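Local structure of alpha-galactosidase 1 (Saccharomyces cerevisiae, 3LRK) at residues 60-65 against 104-109; 65-70 against 422-427. The protein hydrolyses terminal, non-reducing alpha-D-galactose residues from alpha-D-galactosides such as galactose oligosaccharides, galactomannans and galactolipids, working as a secreted, glycosylated homotetramer. The protein carries 1 engineered substitution. All coordinates share one frame; numbering follows the deposited sequence.

Contact 1 (60-65 against 104-109); sequences GLKDMG and HNNSFL. With NAG (2-acetamido-2-deoxy-beta-D-glucopyranose), chain D; NAG (2-acetamido-2-deoxy-beta-D-glucopyranose), chain C.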
ATOM      1  N   GLY A  60      -4.989  23.848  41.286  1.00 26.08           N
ATOM      2  CA  GLY A  60      -4.588  25.000  40.475  1.00 25.12           C
ATOM      3  C   GLY A  60      -4.315  24.609  39.032  1.00 24.77           C
ATOM      4  O   GLY A  60      -3.786  25.400  38.260  1.00 24.26           O
ATOM      5  N   LEU A  61      -4.670  23.373  38.680  1.00 24.53           N
ATOM      6  CA  LEU A  61      -4.474  22.864  37.319  1.00 24.18           C
ATOM      7  C   LEU A  61      -5.497  23.437  36.343  1.00 24.11           C
ATOM      8  O   LEU A  61      -5.166  23.717  35.185  1.00 23.64           O
ATOM      9  CB  LEU A  61      -4.477  21.334  37.306  1.00 23.86           C
ATOM     10  CG  LEU A  61      -3.223  20.679  37.907  1.00 24.00           C
ATOM     11  CD1 LEU A  61      -3.345  19.169  37.893  1.00 23.80           C
ATOM     12  CD2 LEU A  61      -1.948  21.127  37.178  1.00 25.10           C
ATOM     13  N   LYS A  62      -6.726  23.639  36.822  1.00 24.42           N
ATOM     14  CA  LYS A  62      -7.768  24.312  36.036  1.00 24.57           C
ATOM     15  C   LYS A  62      -7.289  25.680  35.540  1.00 25.05           C
ATOM     16  O   LYS A  62      -7.396  25.993  34.350  1.00 24.67           O
ATOM     17  CB  LYS A  62      -9.057  24.465  36.847  1.00 24.21           C
ATOM     18  CG  LYS A  62     -10.197  25.189  36.103  1.00 24.68           C
ATOM     19  CD  LYS A  62     -11.365  25.528  37.044  1.00 23.93           C
ATOM     20  CE  LYS A  62     -11.098  26.810  37.841  1.00 24.10           C
ATOM     21  NZ  LYS A  62     -12.113  27.026  38.910  1.00 26.10           N
ATOM     22  N   ASP A  63      -6.743  26.486  36.449  1.00 25.24           N
ATOM     23  CA  ASP A  63      -6.312  27.833  36.080  1.00 25.38           C
ATOM     24  C   ASP A  63      -4.986  27.876  35.314  1.00 25.62           C
ATOM     25  O   ASP A  63      -4.536  28.957  34.906  1.00 26.20           O
ATOM     26  CB  ASP A  63      -6.306  28.760  37.301  1.00 25.76           C
ATOM     27  CG  ASP A  63      -7.705  29.065  37.801  1.00 25.69           C
ATOM     28  OD1 ASP A  63      -8.503  29.629  37.029  1.00 26.25           O
ATOM     29  OD2 ASP A  63      -8.012  28.749  38.970  1.00 27.48           O
ATOM     30  N   MET A  64      -4.374  26.708  35.102  1.00 25.42           N
ATOM     31  CA  MET A  64      -3.238  26.590  34.177  1.00 25.44           C
ATOM     32  C   MET A  64      -3.720  26.334  32.745  1.00 25.50           C
ATOM     33  O   MET A  64      -2.951  26.446  31.789  1.00 25.40           O
ATOM     34  CB  MET A  64      -2.260  25.492  34.607  1.00 25.29           C
ATOM     35  CG  MET A  64      -1.609  25.714  35.968  1.00 24.82           C
ATOM     36  SD  MET A  64      -0.044  24.839  36.180  1.00 25.09           S
ATOM     37  CE  MET A  64       1.013  25.796  35.086  1.00 22.99           C
ATOM     38  N   GLY A  65      -4.997  25.991  32.613  1.00 25.32           N
ATOM     39  CA  GLY A  65      -5.610  25.823  31.308  1.00 24.88           C
ATOM     40  C   GLY A  65      -6.290  24.482  31.138  1.00 24.33           C
ATOM     41  O   GLY A  65      -6.994  24.283  30.153  1.00 24.40           O
ATOM     42  N   HIS A 104     -19.708  24.288  34.711  1.00 21.78           N
ATOM     43  CA  HIS A 104     -19.687  25.682  34.270  1.00 22.58           C
ATOM     44  C   HIS A 104     -19.641  26.659  35.451  1.00 23.25           C
ATOM     45  O   HIS A 104     -18.983  27.697  35.379  1.00 23.67           O
ATOM     46  CB  HIS A 104     -20.893  25.984  33.368  1.00 22.07           C
ATOM     47  CG  HIS A 104     -20.882  25.218  32.076  1.00 22.23           C
ATOM     48  ND1 HIS A 104     -22.033  24.905  31.383  1.00 21.85           N
ATOM     49  CD2 HIS A 104     -19.859  24.682  31.368  1.00 21.37           C
ATOM     50  CE1 HIS A 104     -21.718  24.226  30.293  1.00 21.59           C
ATOM     51  NE2 HIS A 104     -20.405  24.080  30.260  1.00 23.08           N
ATOM     52  N   ASN A 105     -20.328  26.310  36.533  1.00 24.24           N
ATOM     53  CA  ASN A 105     -20.315  27.127  37.752  1.00 25.57           C
ATOM     54  C   ASN A 105     -18.963  27.161  38.466  1.00 26.25           C
ATOM     55  O   ASN A 105     -18.739  28.017  39.325  1.00 27.22           O
ATOM     56  CB  ASN A 105     -21.436  26.708  38.708  1.00 25.35           C
ATOM     57  CG  ASN A 105     -22.816  27.167  38.235  1.00 26.37           C
ATOM     58  OD1 ASN A 105     -22.978  27.632  37.100  1.00 27.06           O
ATOM     59  ND2 ASN A 105     -23.821  27.011  39.107  1.00 27.14           N
ATOM     60  N   ASN A 106     -18.065  26.242  38.113  1.00 26.48           N
ATOM     61  CA  ASN A 106     -16.680  26.295  38.594  1.00 26.73           C
ATOM     62  C   ASN A 106     -15.688  26.613  37.465  1.00 26.02           C
ATOM     63  O   ASN A 106     -14.498  26.305  37.564  1.00 26.52           O
ATOM     64  CB  ASN A 106     -16.304  25.000  39.328  1.00 26.88           C
ATOM     65  CG  ASN A 106     -15.108  25.170  40.272  1.00 28.93           C
ATOM     66  OD1 ASN A 106     -14.660  26.286  40.565  1.00 29.65           O
ATOM     67  ND2 ASN A 106     -14.588  24.047  40.753  1.00 30.07           N
ATOM     68  N   SER A 107     -16.191  27.253  36.412  1.00 25.72           N
ATOM     69  CA  SER A 107     -15.384  27.731  35.276  1.00 25.36           C
ATOM     70  C   SER A 107     -14.702  26.599  34.506  1.00 24.60           C
ATOM     71  O   SER A 107     -13.617  26.779  33.941  1.00 24.51           O
ATOM     72  CB  SER A 107     -14.359  28.789  35.719  1.00 26.05           C
ATOM     73  OG  SER A 107     -15.014  29.915  36.275  1.00 27.65           O
ATOM     74  N   PHE A 108     -15.336  25.429  34.508  1.00 23.75           N
ATOM     75  CA  PHE A 108     -14.904  24.310  33.677  1.00 23.06           C
ATOM     76  C   PHE A 108     -15.730  24.247  32.395  1.00 22.50           C
ATOM     77  O   PHE A 108     -16.816  24.828  32.311  1.00 22.32           O
ATOM     78  CB  PHE A 108     -15.061  22.979  34.425  1.00 23.29           C
ATOM     79  CG  PHE A 108     -13.936  22.663  35.379  1.00 23.70           C
ATOM     80  CD1 PHE A 108     -14.157  22.674  36.758  1.00 25.05           C
ATOM     81  CD2 PHE A 108     -12.671  22.346  34.904  1.00 24.75           C
ATOM     82  CE1 PHE A 108     -13.131  22.381  37.653  1.00 23.73           C
ATOM     83  CE2 PHE A 108     -11.633  22.046  35.784  1.00 25.62           C
ATOM     84  CZ  PHE A 108     -11.867  22.061  37.171  1.00 25.19           C
ATOM     85  N   LEU A 109     -15.212  23.519  31.408  1.00 21.32           N
ATOM     86  CA  LEU A 109     -15.973  23.160  30.227  1.00 20.42           C
ATOM     87  C   LEU A 109     -16.225  21.641  30.244  1.00 20.10           C
ATOM     88  O   LEU A 109     -15.420  20.888  30.791  1.00 19.99           O
ATOM     89  CB  LEU A 109     -15.236  23.606  28.956  1.00 19.85           C
ATOM     90  CG  LEU A 109     -15.146  25.135  28.778  1.00 19.90           C
ATOM     91  CD1 LEU A 109     -14.352  25.502  27.498  1.00 20.26           C
ATOM     92  CD2 LEU A 109     -16.564  25.770  28.752  1.00 19.89           C
TER
HETATM   93  C1  NAG D1001     -25.048  27.687  38.737  1.00 28.61           C
HETATM   94  C2  NAG D1001     -26.176  27.016  39.514  1.00 28.82           C
HETATM   95  C3  NAG D1001     -27.515  27.677  39.176  1.00 29.10           C
HETATM   96  C4  NAG D1001     -27.452  29.198  39.359  1.00 29.16           C
HETATM   97  C5  NAG D1001     -26.192  29.779  38.719  1.00 29.92           C
HETATM   98  C6  NAG D1001     -25.975  31.229  39.146  1.00 32.05           C
HETATM   99  C7  NAG D1001     -25.583  24.682  40.005  1.00 28.33           C
HETATM  100  C8  NAG D1001     -25.878  23.241  39.715  1.00 26.81           C
HETATM  101  N2  NAG D1001     -26.228  25.584  39.258  1.00 28.68           N
HETATM  102  O3  NAG D1001     -28.536  27.138  39.984  1.00 27.84           O
HETATM  103  O4  NAG D1001     -28.603  29.802  38.790  1.00 29.87           O
HETATM  104  O5  NAG D1001     -25.027  29.058  39.089  1.00 28.69           O
HETATM  105  O6  NAG D1001     -25.152  31.814  38.162  1.00 33.30           O
HETATM  106  O7  NAG D1001     -24.777  24.985  40.887  1.00 28.43           O
HETATM  107  C1  NAG C   1      -6.583  32.330  39.245  1.00 38.97           C
HETATM  108  C2  NAG C   1      -7.172  31.778  40.548  1.00 40.93           C
HETATM  109  C3  NAG C   1      -8.703  31.794  40.581  1.00 42.43           C
HETATM  110  C4  NAG C   1      -9.369  33.029  39.960  1.00 43.82           C
HETATM  111  C5  NAG C   1      -8.511  33.729  38.890  1.00 42.48           C
HETATM  112  C6  NAG C   1      -8.848  35.215  38.859  1.00 43.63           C
HETATM  113  C7  NAG C   1      -5.767  30.133  41.659  1.00 39.54           C
HETATM  114  C8  NAG C   1      -5.650  28.692  42.054  1.00 39.55           C
HETATM  115  N2  NAG C   1      -6.721  30.422  40.780  1.00 39.51           N
HETATM  116  O3  NAG C   1      -9.135  31.669  41.922  1.00 44.01           O
HETATM  117  O4  NAG C   1     -10.580  32.601  39.350  1.00 46.30           O
HETATM  118  O5  NAG C   1      -7.107  33.627  39.087  1.00 40.09           O
HETATM  119  O6  NAG C   1      -8.530  35.731  37.589  1.00 45.39           O
HETATM  120  O7  NAG C   1      -5.011  30.977  42.133  1.00 40.01           O

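Contact 2 (65-70 against 422-427); sequences GYKYII and NATEQS. With NAG (2-acetamido-2-deoxy-beta-D-glucopyranose), chain C; NAG (2-acetamido-2-deoxy-beta-D-glucopyranose), chain B.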
ATOM      1  N   GLY A  65      -4.997  25.991  32.613  1.00 25.32           N
ATOM      2  CA  GLY A  65      -5.610  25.823  31.308  1.00 24.88           C
ATOM      3  C   GLY A  65      -6.290  24.482  31.138  1.00 24.33           C
ATOM      4  O   GLY A  65      -6.994  24.283  30.153  1.00 24.40           O
ATOM      5  N   TYR A  66      -6.090  23.571  32.093  1.00 24.00           N
ATOM      6  CA  TYR A  66      -6.725  22.237  32.054  1.00 23.67           C
ATOM      7  C   TYR A  66      -8.216  22.336  32.386  1.00 23.73           C
ATOM      8  O   TYR A  66      -8.653  22.022  33.505  1.00 23.36           O
ATOM      9  CB  TYR A  66      -6.043  21.258  33.011  1.00 23.56           C
ATOM     10  CG  TYR A  66      -4.590  20.931  32.716  1.00 23.30           C
ATOM     11  CD1 TYR A  66      -4.238  19.941  31.784  1.00 22.85           C
ATOM     12  CD2 TYR A  66      -3.559  21.586  33.394  1.00 23.31           C
ATOM     13  CE1 TYR A  66      -2.877  19.622  31.536  1.00 22.42           C
ATOM     14  CE2 TYR A  66      -2.210  21.279  33.148  1.00 22.22           C
ATOM     15  CZ  TYR A  66      -1.878  20.301  32.225  1.00 22.63           C
ATOM     16  OH  TYR A  66      -0.546  20.004  32.012  1.00 22.96           O
ATOM     17  N   LYS A  67      -8.995  22.762  31.400  1.00 23.62           N
ATOM     18  CA  LYS A  67     -10.371  23.206  31.647  1.00 24.01           C
ATOM     19  C   LYS A  67     -11.479  22.313  31.107  1.00 23.50           C
ATOM     20  O   LYS A  67     -12.629  22.443  31.524  1.00 23.32           O
ATOM     21  CB  LYS A  67     -10.554  24.652  31.166  1.00 24.80           C
ATOM     22  CG  LYS A  67      -9.991  25.658  32.176  1.00 28.22           C
ATOM     23  CD  LYS A  67     -10.146  27.095  31.726  1.00 33.42           C
ATOM     24  CE  LYS A  67      -9.643  28.037  32.800  1.00 36.27           C
ATOM     25  NZ  LYS A  67      -9.949  29.465  32.445  1.00 39.30           N
ATOM     26  N   TYR A  68     -11.134  21.425  30.177  1.00 22.39           N
ATOM     27  CA  TYR A  68     -12.100  20.458  29.658  1.00 21.91           C
ATOM     28  C   TYR A  68     -12.134  19.210  30.541  1.00 21.65           C
ATOM     29  O   TYR A  68     -11.129  18.504  30.672  1.00 22.30           O
ATOM     30  CB  TYR A  68     -11.782  20.082  28.201  1.00 21.68           C
ATOM     31  CG  TYR A  68     -12.138  21.152  27.201  1.00 21.17           C
ATOM     32  CD1 TYR A  68     -13.464  21.377  26.836  1.00 20.58           C
ATOM     33  CD2 TYR A  68     -11.149  21.933  26.607  1.00 21.62           C
ATOM     34  CE1 TYR A  68     -13.798  22.367  25.907  1.00 21.52           C
ATOM     35  CE2 TYR A  68     -11.470  22.925  25.680  1.00 21.53           C
ATOM     36  CZ  TYR A  68     -12.792  23.131  25.334  1.00 20.31           C
ATOM     37  OH  TYR A  68     -13.109  24.106  24.424  1.00 20.70           O
ATOM     38  N   ILE A  69     -13.279  18.989  31.181  1.00 20.99           N
ATOM     39  CA  ILE A  69     -13.562  17.758  31.926  1.00 20.42           C
ATOM     40  C   ILE A  69     -14.314  16.828  30.983  1.00 20.05           C
ATOM     41  O   ILE A  69     -15.514  17.033  30.693  1.00 20.06           O
ATOM     42  CB  ILE A  69     -14.408  18.040  33.213  1.00 20.24           C
ATOM     43  CG1 ILE A  69     -13.682  19.035  34.137  1.00 20.78           C
ATOM     44  CG2 ILE A  69     -14.755  16.727  33.944  1.00 20.79           C
ATOM     45  CD1 ILE A  69     -12.267  18.577  34.598  1.00 21.01           C
ATOM     46  N   ILE A  70     -13.599  15.827  30.478  1.00 19.83           N
ATOM     47  CA  ILE A  70     -14.127  14.989  29.404  1.00 19.77           C
ATOM     48  C   ILE A  70     -14.569  13.621  29.913  1.00 19.61           C
ATOM     49  O   ILE A  70     -13.747  12.779  30.275  1.00 19.71           O
ATOM     50  CB  ILE A  70     -13.117  14.810  28.238  1.00 19.80           C
ATOM     51  CG1 ILE A  70     -12.586  16.163  27.750  1.00 18.73           C
ATOM     52  CG2 ILE A  70     -13.768  14.028  27.084  1.00 19.31           C
ATOM     53  CD1 ILE A  70     -11.203  16.071  27.074  1.00 20.43           C
ATOM     54  N   ASN A 422      -0.912  31.170  37.177  1.00 33.11           N
ATOM     55  CA  ASN A 422      -2.351  31.339  36.952  1.00 33.05           C
ATOM     56  C   ASN A 422      -2.589  31.959  35.572  1.00 32.72           C
ATOM     57  O   ASN A 422      -2.490  33.176  35.393  1.00 32.45           O
ATOM     58  CB  ASN A 422      -2.992  32.168  38.086  1.00 33.11           C
ATOM     59  CG  ASN A 422      -4.529  32.116  38.085  1.00 34.08           C
ATOM     60  OD1 ASN A 422      -5.156  31.882  37.053  1.00 33.26           O
ATOM     61  ND2 ASN A 422      -5.131  32.346  39.265  1.00 36.14           N
ATOM     62  N   ALA A 423      -2.881  31.100  34.595  1.00 32.64           N
ATOM     63  CA  ALA A 423      -3.104  31.526  33.212  1.00 32.56           C
ATOM     64  C   ALA A 423      -4.454  32.225  33.030  1.00 32.64           C
ATOM     65  O   ALA A 423      -4.630  33.016  32.099  1.00 32.24           O
ATOM     66  CB  ALA A 423      -2.983  30.333  32.253  1.00 32.49           C
ATOM     67  N   THR A 424      -5.406  31.925  33.911  1.00 32.92           N
ATOM     68  CA  THR A 424      -6.705  32.604  33.893  1.00 33.72           C
ATOM     69  C   THR A 424      -6.521  34.080  34.249  1.00 34.53           C
ATOM     70  O   THR A 424      -7.162  34.955  33.668  1.00 34.89           O
ATOM     71  CB  THR A 424      -7.708  31.960  34.880  1.00 33.51           C
ATOM     72  OG1 THR A 424      -7.783  30.547  34.650  1.00 32.22           O
ATOM     73  CG2 THR A 424      -9.099  32.558  34.717  1.00 33.05           C
ATOM     74  N   GLU A 425      -5.627  34.340  35.199  1.00 35.65           N
ATOM     75  CA  GLU A 425      -5.340  35.693  35.672  1.00 36.66           C
ATOM     76  C   GLU A 425      -4.521  36.449  34.626  1.00 36.66           C
ATOM     77  O   GLU A 425      -4.787  37.621  34.336  1.00 36.72           O
ATOM     78  CB  GLU A 425      -4.596  35.617  37.009  1.00 37.08           C
ATOM     79  CG  GLU A 425      -4.435  36.944  37.740  1.00 40.52           C
ATOM     80  CD  GLU A 425      -3.776  36.786  39.106  1.00 44.71           C
ATOM     81  OE1 GLU A 425      -3.154  35.730  39.366  1.00 46.13           O
ATOM     82  OE2 GLU A 425      -3.878  37.728  39.924  1.00 47.25           O
ATOM     83  N   GLN A 426      -3.538  35.759  34.054  1.00 36.57           N
ATOM     84  CA  GLN A 426      -2.651  36.329  33.044  1.00 36.68           C
ATOM     85  C   GLN A 426      -2.296  35.257  32.017  1.00 36.55           C
ATOM     86  O   GLN A 426      -1.550  34.314  32.320  1.00 36.21           O
ATOM     87  CB  GLN A 426      -1.384  36.865  33.708  1.00 36.57           C
ATOM     88  CG  GLN A 426      -0.433  37.605  32.785  1.00 37.95           C
ATOM     89  CD  GLN A 426       0.911  37.838  33.441  1.00 39.33           C
ATOM     90  OE1 GLN A 426       1.706  36.908  33.607  1.00 40.41           O
ATOM     91  NE2 GLN A 426       1.170  39.082  33.830  1.00 39.51           N
ATOM     92  N   SER A 427      -2.830  35.417  30.806  1.00 36.44           N
ATOM     93  CA  SER A 427      -2.630  34.461  29.712  1.00 36.58           C
ATOM     94  C   SER A 427      -1.152  34.172  29.447  1.00 36.66           C
ATOM     95  O   SER A 427      -0.267  34.962  29.810  1.00 36.66           O
ATOM     96  CB  SER A 427      -3.290  34.979  28.431  1.00 36.65           C
ATOM     97  OG  SER A 427      -2.588  36.104  27.927  1.00 36.54           O
TER
HETATM   98  C1  NAG C   1      -6.583  32.330  39.245  1.00 38.97           C
HETATM   99  C2  NAG C   1      -7.172  31.778  40.548  1.00 40.93           C
HETATM  100  C3  NAG C   1      -8.703  31.794  40.581  1.00 42.43           C
HETATM  101  C4  NAG C   1      -9.369  33.029  39.960  1.00 43.82           C
HETATM  102  C5  NAG C   1      -8.511  33.729  38.890  1.00 42.48           C
HETATM  103  C6  NAG C   1      -8.848  35.215  38.859  1.00 43.63           C
HETATM  104  C7  NAG C   1      -5.767  30.133  41.659  1.00 39.54           C
HETATM  105  C8  NAG C   1      -5.650  28.692  42.054  1.00 39.55           C
HETATM  106  N2  NAG C   1      -6.721  30.422  40.780  1.00 39.51           N
HETATM  107  O3  NAG C   1      -9.135  31.669  41.922  1.00 44.01           O
HETATM  108  O4  NAG C   1     -10.580  32.601  39.350  1.00 46.30           O
HETATM  109  O5  NAG C   1      -7.107  33.627  39.087  1.00 40.09           O
HETATM  110  O6  NAG C   1      -8.530  35.731  37.589  1.00 45.39           O
HETATM  111  O7  NAG C   1      -5.011  30.977  42.133  1.00 40.01           O
HETATM  112  C1  NAG B   2     -11.780  33.146  39.953  1.00 48.65           C
HETATM  113  C2  NAG B   2     -12.902  33.105  38.901  1.00 49.35           C
HETATM  114  C3  NAG B   2     -14.279  33.432  39.490  1.00 49.72           C
HETATM  115  C4  NAG B   2     -14.529  32.598  40.746  1.00 50.16           C
HETATM  116  C5  NAG B   2     -13.387  32.838  41.743  1.00 50.04           C
HETATM  117  C6  NAG B   2     -13.581  32.070  43.054  1.00 50.50           C
HETATM  118  C7  NAG B   2     -12.504  33.568  36.517  1.00 50.28           C
HETATM  119  C8  NAG B   2     -12.289  34.635  35.482  1.00 49.71           C
HETATM  120  N2  NAG B   2     -12.598  33.990  37.785  1.00 49.44           N
HETATM  121  O3  NAG B   2     -15.294  33.177  38.541  1.00 49.46           O
HETATM  122  O4  NAG B   2     -15.800  32.884  41.300  1.00 49.96           O
HETATM  123  O5  NAG B   2     -12.151  32.462  41.146  1.00 49.61           O
HETATM  124  O6  NAG B   2     -13.622  30.675  42.825  1.00 50.81           O
HETATM  125  O7  NAG B   2     -12.583  32.383  36.168  1.00 49.74           O

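Contact 1 (60-65 against 104-109)
K62 reaches across the ring of F108 to the C-terminal end of helix 96-105, joining two neighbouring helix-to-strand loops of the (beta/alpha)8 TIM barrel. Both helices end in Schellman motifs: G60 takes positive phi after helix 46-58, and S107 does the same after helix 96-105, its N bonded back to H104 O at 3.0 Å. The lysine starts with CG anti to its own backbone N (chi1 179°), which sends the chain out over one face of the phenyl ring. K62 CB lies 3.7 Å from both CE2 and CZ of F108, and K62 CG comes closer, 3.5 Å from F108 CE2. K62 CD makes a CH-pi contact, 3.6 Å from the centroid of the F108 ring and only 15° off its normal, while also brushing N106 O. At chi3 the chain bends, and CE and NZ leave the ring for the helix end. There K62 NZ donates to N106 O at 2.8 Å, coming from above the carbonyl plane, and S57 OG of helix 46-58 is a second hydrogen-bond partner. Since the C-terminal end of a helix carries the negative end of its dipole, the site probably favours the ammonium charge; the ring itself is too distant from NZ for more than a weak cation-pi attraction. With an alanine here, N106 O and S57 OG would probably lose the ammonium they share, and the ring face under the aliphatic chain would be uncovered. F108 packs its ring against A53 and S57 of helix 46-58 and I69 of strand 68-70. Sugars flank the contact: N105 ND2 carries one GlcNAc covalently, and D63 OD2, next along the chain from the lysine, accepts from N2 of the chain C GlcNAc at 2.8 Å, the N-H pointing nearly straight at it (162°).

Contact 2 (65-70 against 422-427)
An Asx motif at the glycosylated N422 shapes the loop that meets K67 at the entry to barrel strand 68-70. N422 OD1 accepts from E425 N at 3.1 Å, with the donor well above the plane of the amide carbonyl, while ND2 of the same side chain is bonded covalently to C1 of the chain C GlcNAc. One side-chain amide thus carries the glycan and also closes the turn through the OD1 bond to E425 N. The contact itself is slight: K67, extended beyond CG, brings NZ to T424 OG1, a weak hydrogen bond of 3.3 Å. With OG1 beside its backbone N (chi1 -52°), T424 offers the hydroxyl to the lysine and, more strongly, to D63 OD1, and directs CG2 toward the second sugar, with T424 CG2 3.8 Å from O7 of the chain B GlcNAc. The nearby carboxylate of D63 would probably add to the local attraction for the lysine's charge. Past the turn, S427 caps helix 428-433 through a bond from D430 N to its OG. On the barrel side, the backbone of K67 is hydrogen-bonded to M32 and L109, placing the lysine between strands 32-35 and 109-115.

Overall arrangement
From the N terminus, the chain leaves helix 46-58, passes through 60-65 and runs directly into 65-70, so the two contacts share G65. Contact 1 closes a loop 39 residues on, after barrel strand 68-70, the short strands 76-79 and 85-87 and helix 96-105. Contact 2 waits until 422-427, more than 350 residues away, and ties the same helix-to-strand connection to the loop between helices 403-410 and 428-433, which lies in the chain between strands 391-395 and 442-447 of the antiparallel sheet. Because their segments alternate, the contacts cross instead of nesting. D63 links them: D63 O receives A423 N at 2.7 Å, probably a hydrogen bond. Both touch the chain C GlcNAc.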